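Long-range contacts in uncharacterized protein (Klebsiella pneumoniae, PDB 2A2L), which is of unknown function but belongs to the HbpS-like family, so a role in haem binding or degradation is possible though undemonstrated: residues A[10-15]-A[37-42]; A[18-23]-A[136-141]; A[69-74]-A[114-119]. All coordinates share one frame; numbering follows the deposited sequence.

How the interactions relate
From the N terminus, strand 6-12 leads into helix 14-30, and interaction 1 closes the first loop by bringing 10-15 against 37-42 on strand 36-41. Interaction 2 starts from that helix, at 18-23, and closes a much longer loop at 136-141 of helix 127-143; its segments alternate with those of interaction 1, so the two loops cross. Interaction 3 opens after interaction 1 has closed and lies wholly within the long loop, placing the end of helix 59-72 on strand 116-123. Direct contacts join all three: I12 N probably bonds I117 O, F37 packs against A137, and F141 against I117. Together they tie the N-terminal strand and three helices to one antiparallel sheet.

Interaction 1 (A[10-15]-A[37-42])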
loop_
_atom_site.group_PDB
_atom_site.type_symbol
_atom_site.label_atom_id
_atom_site.label_comp_id
_atom_site.label_asym_id
_atom_site.label_seq_id
_atom_site.Cartn_x
_atom_site.Cartn_y
_atom_site.Cartn_z
ATOM N N GLN A 10 -5.016 -32.181 5.437
ATOM C CA GLN A 10 -3.596 -32.388 5.280
ATOM C C GLN A 10 -2.871 -31.146 4.741
ATOM O O GLN A 10 -3.327 -30.505 3.803
ATOM C CB GLN A 10 -3.371 -33.577 4.362
ATOM C CG GLN A 10 -2.158 -34.388 4.731
ATOM C CD GLN A 10 -2.452 -35.513 5.699
ATOM O OE1 GLN A 10 -1.531 -36.094 6.288
ATOM N NE2 GLN A 10 -3.739 -35.830 5.872
ATOM N N THR A 11 -1.751 -30.818 5.377
ATOM C CA THR A 11 -0.858 -29.761 4.941
ATOM C C THR A 11 0.503 -30.356 4.520
ATOM O O THR A 11 0.974 -31.329 5.108
ATOM C CB THR A 11 -0.730 -28.646 6.039
ATOM O OG1 THR A 11 -0.118 -27.460 5.492
ATOM C CG2 THR A 11 0.053 -29.124 7.267
ATOM N N ILE A 12 1.119 -29.798 3.488
ATOM C CA ILE A 12 2.499 -30.167 3.149
ATOM C C ILE A 12 3.477 -29.604 4.205
ATOM O O ILE A 12 3.150 -28.655 4.933
ATOM C CB ILE A 12 2.887 -29.787 1.661
ATOM C CG1 ILE A 12 4.175 -30.499 1.210
ATOM C CG2 ILE A 12 2.973 -28.278 1.456
ATOM C CD1 ILE A 12 4.398 -30.575 -0.316
ATOM N N THR A 13 4.654 -30.215 4.289
ATOM C CA THR A 13 5.626 -29.931 5.325
ATOM C C THR A 13 6.871 -29.253 4.747
ATOM O O THR A 13 7.090 -29.237 3.533
ATOM C CB THR A 13 6.078 -31.233 6.037
ATOM O OG1 THR A 13 6.603 -32.152 5.063
ATOM C CG2 THR A 13 4.906 -31.876 6.809
ATOM N N LEU A 14 7.682 -28.699 5.633
ATOM C CA LEU A 14 8.990 -28.225 5.273
ATOM C C LEU A 14 9.872 -29.372 4.749
ATOM O O LEU A 14 10.551 -29.234 3.734
ATOM C CB LEU A 14 9.631 -27.545 6.482
ATOM C CG LEU A 14 11.075 -27.080 6.347
ATOM C CD1 LEU A 14 11.230 -26.187 5.128
ATOM C CD2 LEU A 14 11.482 -26.351 7.613
ATOM N N ALA A 15 9.855 -30.501 5.439
ATOM C CA ALA A 15 10.586 -31.677 4.986
ATOM C C ALA A 15 10.435 -31.881 3.480
ATOM O O ALA A 15 11.422 -31.840 2.748
ATOM C CB ALA A 15 10.102 -32.904 5.741
ATOM N N PHE A 37 12.259 -20.936 -6.475
ATOM C CA PHE A 37 11.274 -21.969 -6.119
ATOM C C PHE A 37 10.591 -21.587 -4.826
ATOM O O PHE A 37 11.246 -21.169 -3.858
ATOM C CB PHE A 37 11.942 -23.334 -5.925
ATOM C CG PHE A 37 10.974 -24.470 -5.601
ATOM C CD1 PHE A 37 9.938 -24.813 -6.495
ATOM C CD2 PHE A 37 11.128 -25.223 -4.425
ATOM C CE1 PHE A 37 9.043 -25.871 -6.220
ATOM C CE2 PHE A 37 10.250 -26.303 -4.123
ATOM C CZ PHE A 37 9.205 -26.633 -5.026
ATOM N N SER A 38 9.272 -21.731 -4.807
ATOM C CA SER A 38 8.512 -21.473 -3.589
ATOM C C SER A 38 7.557 -22.597 -3.323
ATOM O O SER A 38 7.147 -23.263 -4.259
ATOM C CB SER A 38 7.787 -20.153 -3.669
ATOM O OG SER A 38 8.707 -19.142 -4.007
ATOM N N VAL A 39 7.257 -22.821 -2.038
ATOM C CA VAL A 39 6.223 -23.754 -1.594
ATOM C C VAL A 39 5.445 -23.104 -0.481
ATOM O O VAL A 39 6.023 -22.589 0.468
ATOM C CB VAL A 39 6.778 -25.104 -1.006
ATOM C CG1 VAL A 39 5.602 -26.063 -0.662
ATOM C CG2 VAL A 39 7.729 -25.793 -1.960
ATOM N N VAL A 40 4.123 -23.147 -0.591
ATOM C CA VAL A 40 3.250 -22.695 0.488
ATOM C C VAL A 40 2.576 -23.902 1.120
ATOM O O VAL A 40 2.323 -24.911 0.445
ATOM C CB VAL A 40 2.200 -21.670 -0.015
ATOM C CG1 VAL A 40 2.906 -20.357 -0.444
ATOM C CG2 VAL A 40 1.368 -22.246 -1.185
ATOM N N ASP A 41 2.299 -23.815 2.418
ATOM C CA ASP A 41 1.477 -24.845 3.055
ATOM C C ASP A 41 -0.024 -24.735 2.700
ATOM O O ASP A 41 -0.420 -23.890 1.877
ATOM C CB ASP A 41 1.737 -24.906 4.562
ATOM C CG ASP A 41 1.130 -23.741 5.336
ATOM O OD1 ASP A 41 0.181 -23.095 4.841
ATOM O OD2 ASP A 41 1.576 -23.512 6.486
ATOM N N ARG A 42 -0.836 -25.585 3.331
ATOM C CA ARG A 42 -2.268 -25.775 3.000
ATOM C C ARG A 42 -3.167 -24.522 3.145
ATOM O O ARG A 42 -4.210 -24.390 2.476
ATOM C CB ARG A 42 -2.802 -26.913 3.872
ATOM C CG ARG A 42 -4.270 -27.245 3.753
ATOM C CD ARG A 42 -5.108 -26.542 4.812
ATOM N NE ARG A 42 -6.435 -26.248 4.287
ATOM C CZ ARG A 42 -7.060 -27.018 3.408
ATOM N NH1 ARG A 42 -6.497 -28.129 2.972
ATOM N NH2 ARG A 42 -8.263 -26.676 2.963
HETATM O O HOH W 1 0.088 -25.578 7.877
#
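Strand 10-12 runs nearly antiparallel to strand 37-41, with 157° between their N-to-C directions, yet their axes come no closer than 6.8 Å and the one hydrogen bond across the contact joins a backbone to a side chain. T11 holds OG1 anti to its own backbone N (chi1 -166°), and R42 N donates to T11 OG1 over 2.9 Å along a nearly straight line (N-H...O 166°). The hydroxyl is closely packed as well, since R42 CB lies 3.2 Å from T11 OG1. A water 3.0 Å from T11 OG1 also gives a weak hydrogen bond to D41 OD2. That carboxylate has stronger partners elsewhere: OD1 accepts from the backbone N of G43 and N45, and OD2 forms a salt bridge with R51 of the third subunit. In the HbpS-like fold seen here, strand 36-41 belongs to a four-stranded antiparallel sheet, whereas Q10 and T11 pair antiparallel with a strand of the second subunit. Further along, I12 and V39 cross at about a right angle, with I12 CG2 4.0 Å from V39 CG1. The same methyl, I12 CG2, also sits 3.6 Å from V40 O. At the other end, R42 CG, anti to its backbone N, lies 3.4 Å from Q10 O; bends at chi2 and chi3 then turn the guanidinium so that this oxygen lies at its edge, near its plane, with R42 NH1 4.0 Å from Q10 O.

Interaction 2 (A[18-23]-A[136-141]); sequences QQMAAA and CALDCF
The F141 ring meets F112 edge-to-face and K5 of the second subunit in a cation-pi contact, while M20 CE approaches it obliquely. The methionine touches the root of the phenylalanine more than the ring: M20 CE is 3.4 Å from F141 CB, the two side chains lying side by side and pointing the same way. F141 CG is anti to its backbone N (chi1 168°), which directs the ring away from helix 14-30. M20, by contrast, reaches into the partner helix as a knob in the hole formed by A137, L138, C140 and F141. Its bend at chi3 (93°) turns the methyl inward, and M20 CE presses to 3.0 Å from A137 O, a tight contact with an oxygen that already accepts the helical bond from F141 N. Such knobs-into-holes packing joins helices 14-30 and 127-143; the axes of their segments 18-23 and 136-141 approach to 8.5 Å, with 130° between their N-to-C directions. M20 and L138 both also rest on V120 of the sheet beneath. Where the backbones are nearest, M20 CA and A137 CA are 4.8 Å apart, a closeness matched by the small residues nearby. A23 CB meets C140 CB at 3.8 Å. C140 SG, anti to its own backbone N, lies 3.8 Å from M20 N and equally near Q19 O, and C136 SG comes 4.2 Å from A23 C.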
loop_
_atom_site.group_PDB
_atom_site.type_symbol
_atom_site.label_atom_id
_atom_site.label_comp_id
_atom_site.label_asym_id
_atom_site.label_seq_id
_atom_site.Cartn_x
_atom_site.Cartn_y
_atom_site.Cartn_z
ATOM N N GLN A 18 11.593 -29.034 1.267
ATOM C CA GLN A 18 13.045 -29.007 1.162
ATOM C C GLN A 18 13.563 -29.952 0.088
ATOM O O GLN A 18 14.497 -29.623 -0.635
ATOM C CB GLN A 18 13.666 -29.368 2.494
ATOM C CG GLN A 18 13.926 -28.189 3.364
ATOM C CD GLN A 18 14.184 -28.612 4.783
ATOM O OE1 GLN A 18 13.861 -29.731 5.175
ATOM N NE2 GLN A 18 14.763 -27.722 5.569
ATOM N N GLN A 19 12.932 -31.115 -0.011
ATOM C CA GLN A 19 13.312 -32.135 -0.961
ATOM C C GLN A 19 12.986 -31.735 -2.393
ATOM O O GLN A 19 13.833 -31.881 -3.272
ATOM C CB GLN A 19 12.647 -33.465 -0.604
ATOM C CG GLN A 19 13.042 -34.019 0.763
ATOM C CD GLN A 19 14.564 -34.171 0.964
ATOM O OE1 GLN A 19 15.230 -34.974 0.293
ATOM N NE2 GLN A 19 15.110 -33.398 1.899
ATOM N N MET A 20 11.775 -31.219 -2.627
ATOM C CA MET A 20 11.403 -30.656 -3.950
ATOM C C MET A 20 12.219 -29.438 -4.380
ATOM O O MET A 20 12.331 -29.154 -5.568
ATOM C CB MET A 20 9.927 -30.296 -4.028
ATOM C CG MET A 20 8.970 -31.255 -3.346
ATOM S SD MET A 20 7.418 -30.405 -2.975
ATOM C CE MET A 20 6.572 -30.826 -4.411
ATOM N N ALA A 21 12.787 -28.722 -3.422
ATOM C CA ALA A 21 13.740 -27.678 -3.742
ATOM C C ALA A 21 14.973 -28.242 -4.442
ATOM O O ALA A 21 15.528 -27.600 -5.343
ATOM C CB ALA A 21 14.129 -26.893 -2.488
ATOM N N ALA A 22 15.400 -29.441 -4.043
ATOM C CA ALA A 22 16.654 -29.976 -4.535
ATOM C C ALA A 22 16.447 -30.577 -5.907
ATOM O O ALA A 22 17.333 -30.507 -6.764
ATOM C CB ALA A 22 17.230 -31.005 -3.577
ATOM N N ALA A 23 15.270 -31.161 -6.108
ATOM C CA ALA A 23 14.877 -31.716 -7.391
ATOM C C ALA A 23 14.920 -30.603 -8.429
ATOM O O ALA A 23 15.682 -30.674 -9.397
ATOM C CB ALA A 23 13.469 -32.304 -7.303
ATOM N N CYS A 136 8.033 -31.211 -12.111
ATOM C CA CYS A 136 9.235 -31.828 -11.600
ATOM C C CYS A 136 9.269 -31.896 -10.076
ATOM O O CYS A 136 9.627 -32.916 -9.523
ATOM C CB CYS A 136 10.414 -31.024 -12.142
ATOM S SG CYS A 136 12.040 -31.260 -11.387
ATOM N N ALA A 137 8.893 -30.808 -9.408
ATOM C CA ALA A 137 8.722 -30.792 -7.950
ATOM C C ALA A 137 7.627 -31.760 -7.477
ATOM O O ALA A 137 7.834 -32.514 -6.525
ATOM C CB ALA A 137 8.423 -29.381 -7.462
ATOM N N LEU A 138 6.473 -31.737 -8.140
ATOM C CA LEU A 138 5.359 -32.632 -7.823
ATOM C C LEU A 138 5.763 -34.104 -7.979
ATOM O O LEU A 138 5.502 -34.924 -7.108
ATOM C CB LEU A 138 4.144 -32.299 -8.702
ATOM C CG LEU A 138 3.590 -30.861 -8.674
ATOM C CD1 LEU A 138 2.163 -30.855 -9.105
ATOM C CD2 LEU A 138 3.670 -30.224 -7.303
ATOM N N ASP A 139 6.438 -34.416 -9.077
ATOM C CA ASP A 139 6.956 -35.752 -9.337
ATOM C C ASP A 139 7.948 -36.240 -8.277
ATOM O O ASP A 139 8.031 -37.452 -8.011
ATOM C CB ASP A 139 7.632 -35.786 -10.709
ATOM C CG ASP A 139 6.660 -36.052 -11.826
ATOM O OD1 ASP A 139 5.531 -36.498 -11.533
ATOM O OD2 ASP A 139 7.030 -35.825 -13.003
ATOM N N CYS A 140 8.710 -35.307 -7.699
ATOM C CA CYS A 140 9.572 -35.612 -6.555
ATOM C C CYS A 140 8.696 -35.914 -5.340
ATOM O O CYS A 140 8.897 -36.927 -4.652
ATOM C CB CYS A 140 10.546 -34.449 -6.284
ATOM S SG CYS A 140 11.382 -34.382 -4.641
ATOM N N PHE A 141 7.699 -35.056 -5.110
ATOM C CA PHE A 141 6.844 -35.178 -3.935
ATOM C C PHE A 141 6.259 -36.576 -3.868
ATOM O O PHE A 141 6.434 -37.276 -2.871
ATOM C CB PHE A 141 5.723 -34.127 -3.928
ATOM C CG PHE A 141 4.650 -34.387 -2.889
ATOM C CD1 PHE A 141 4.894 -34.139 -1.545
ATOM C CD2 PHE A 141 3.411 -34.890 -3.259
ATOM C CE1 PHE A 141 3.923 -34.383 -0.591
ATOM C CE2 PHE A 141 2.432 -35.145 -2.307
ATOM C CZ PHE A 141 2.691 -34.887 -0.972
#

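Interaction 3 (A[69-74]-A[114-119]); sequences SACSLK and EQVIGA
Here the C-terminal end of helix 59-72 packs on strand 116-123 of the antiparallel sheet in the HbpS-like fold, and no hydrogen bond crosses between the two segments. The tight half is built from small groups. A119 points its methyl at the helix, where A119 CB comes 3.4 Å from C71 N and also touches the first carbons of two successive side chains: C71 CB lies 3.6 Å from A119 CB, and A70 CB lies 3.7 Å from it. This allows the helix backbone close to the strand, with C71 CA and A119 CA 4.9 Å apart. V40 of the neighbouring strand 36-41 touches both C71 and A119 and continues the buried side. Next along the strand, G118 adopts a conformation (phi 151°) largely confined to glycine; with both I117 and G118 bonded to V110 through their backbones, this is consistent with a beta bulge. C71 SG, anti to its own backbone N (chi1 179°), lies over this place, 4.2 Å from G118 CA.

The outer half is looser and partly exposed. The CA-CB bond of V116 points toward segment 69-74, but V116 CG1 stays 4.1 Å from C71 O and 4.4 Å from C71 SG. K74, with positive phi (63°), is where the chain leaves helical geometry. The rest of its side chain leads away from the strand, and K74 NZ bonds E54 O of the fourth subunit. What remains of K74 at this contact is its CB, 4.4 Å from V116 CG2.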
loop_
_atom_site.group_PDB
_atom_site.type_symbol
_atom_site.label_atom_id
_atom_site.label_comp_id
_atom_site.label_asym_id
_atom_site.label_seq_id
_atom_site.Cartn_x
_atom_site.Cartn_y
_atom_site.Cartn_z
ATOM N N SER A 69 -1.282 -18.626 -5.561
ATOM C CA SER A 69 -2.362 -18.690 -6.541
ATOM C C SER A 69 -2.785 -20.123 -6.848
ATOM O O SER A 69 -3.970 -20.440 -6.875
ATOM C CB SER A 69 -1.961 -17.985 -7.836
ATOM O OG SER A 69 -1.915 -16.582 -7.672
ATOM N N ALA A 70 -1.802 -20.983 -7.080
ATOM C CA ALA A 70 -2.046 -22.401 -7.271
ATOM C C ALA A 70 -2.796 -23.090 -6.111
ATOM O O ALA A 70 -3.643 -23.963 -6.337
ATOM C CB ALA A 70 -0.760 -23.104 -7.562
ATOM N N CYS A 71 -2.482 -22.699 -4.880
ATOM C CA CYS A 71 -3.138 -23.258 -3.697
ATOM C C CYS A 71 -4.508 -22.625 -3.516
ATOM O O CYS A 71 -5.455 -23.301 -3.158
ATOM C CB CYS A 71 -2.309 -22.973 -2.437
ATOM S SG CYS A 71 -3.054 -23.601 -0.898
ATOM N N SER A 72 -4.592 -21.314 -3.711
ATOM C CA SER A 72 -5.799 -20.587 -3.362
ATOM C C SER A 72 -6.910 -20.973 -4.351
ATOM O O SER A 72 -7.975 -21.419 -3.920
ATOM C CB SER A 72 -5.514 -19.079 -3.261
ATOM O OG SER A 72 -6.693 -18.294 -3.163
ATOM N N LEU A 73 -6.623 -20.896 -5.660
ATOM C CA LEU A 73 -7.605 -21.240 -6.727
ATOM C C LEU A 73 -7.665 -22.739 -7.120
ATOM O O LEU A 73 -8.432 -23.130 -8.002
ATOM C CB LEU A 73 -7.356 -20.414 -7.993
ATOM C CG LEU A 73 -7.259 -18.888 -7.986
ATOM C CD1 LEU A 73 -6.095 -18.476 -8.870
ATOM C CD2 LEU A 73 -8.534 -18.261 -8.521
ATOM N N LYS A 74 -6.834 -23.544 -6.471
ATOM C CA LYS A 74 -6.867 -25.012 -6.552
ATOM C C LYS A 74 -6.587 -25.573 -7.933
ATOM O O LYS A 74 -7.169 -26.575 -8.328
ATOM C CB LYS A 74 -8.172 -25.583 -5.955
ATOM C CG LYS A 74 -8.372 -25.230 -4.471
ATOM C CD LYS A 74 -9.783 -25.534 -3.962
ATOM C CE LYS A 74 -10.151 -24.579 -2.822
ATOM N NZ LYS A 74 -11.257 -25.059 -1.957
ATOM N N GLU A 114 -6.710 -36.886 -2.876
ATOM C CA GLU A 114 -7.819 -36.103 -3.407
ATOM C C GLU A 114 -8.079 -34.795 -2.609
ATOM O O GLU A 114 -9.191 -34.523 -2.136
ATOM C CB GLU A 114 -9.051 -37.004 -3.505
ATOM C CG GLU A 114 -8.918 -38.064 -4.624
ATOM C CD GLU A 114 -9.688 -39.344 -4.316
ATOM O OE1 GLU A 114 -10.197 -39.470 -3.177
ATOM O OE2 GLU A 114 -9.780 -40.222 -5.212
ATOM N N GLN A 115 -7.021 -34.006 -2.457
ATOM C CA GLN A 115 -7.005 -32.879 -1.544
ATOM C C GLN A 115 -5.793 -32.027 -1.849
ATOM O O GLN A 115 -4.720 -32.551 -2.179
ATOM C CB GLN A 115 -6.890 -33.389 -0.116
ATOM C CG GLN A 115 -7.390 -32.437 0.959
ATOM C CD GLN A 115 -6.879 -32.842 2.321
ATOM O OE1 GLN A 115 -6.822 -32.034 3.240
ATOM N NE2 GLN A 115 -6.485 -34.105 2.452
ATOM N N VAL A 116 -5.960 -30.715 -1.721
ATOM C CA VAL A 116 -4.892 -29.762 -2.015
ATOM C C VAL A 116 -4.176 -29.394 -0.717
ATOM O O VAL A 116 -4.732 -28.741 0.161
ATOM C CB VAL A 116 -5.462 -28.521 -2.751
ATOM C CG1 VAL A 116 -4.524 -27.315 -2.683
ATOM C CG2 VAL A 116 -5.785 -28.872 -4.182
ATOM N N ILE A 117 -2.940 -29.838 -0.583
ATOM C CA ILE A 117 -2.265 -29.752 0.704
ATOM C C ILE A 117 -1.319 -28.546 0.787
ATOM O O ILE A 117 -0.600 -28.353 1.782
ATOM C CB ILE A 117 -1.528 -31.075 1.049
ATOM C CG1 ILE A 117 -0.414 -31.368 0.043
ATOM C CG2 ILE A 117 -2.510 -32.240 1.098
ATOM C CD1 ILE A 117 0.549 -32.411 0.521
ATOM N N GLY A 118 -1.341 -27.731 -0.263
ATOM C CA GLY A 118 -0.318 -26.726 -0.483
ATOM C C GLY A 118 -0.169 -26.469 -1.961
ATOM O O GLY A 118 -0.996 -26.924 -2.755
ATOM N N ALA A 119 0.881 -25.735 -2.328
ATOM C CA ALA A 119 1.235 -25.530 -3.726
ATOM C C ALA A 119 2.685 -25.124 -3.913
ATOM O O ALA A 119 3.357 -24.719 -2.960
ATOM C CB ALA A 119 0.352 -24.487 -4.331
#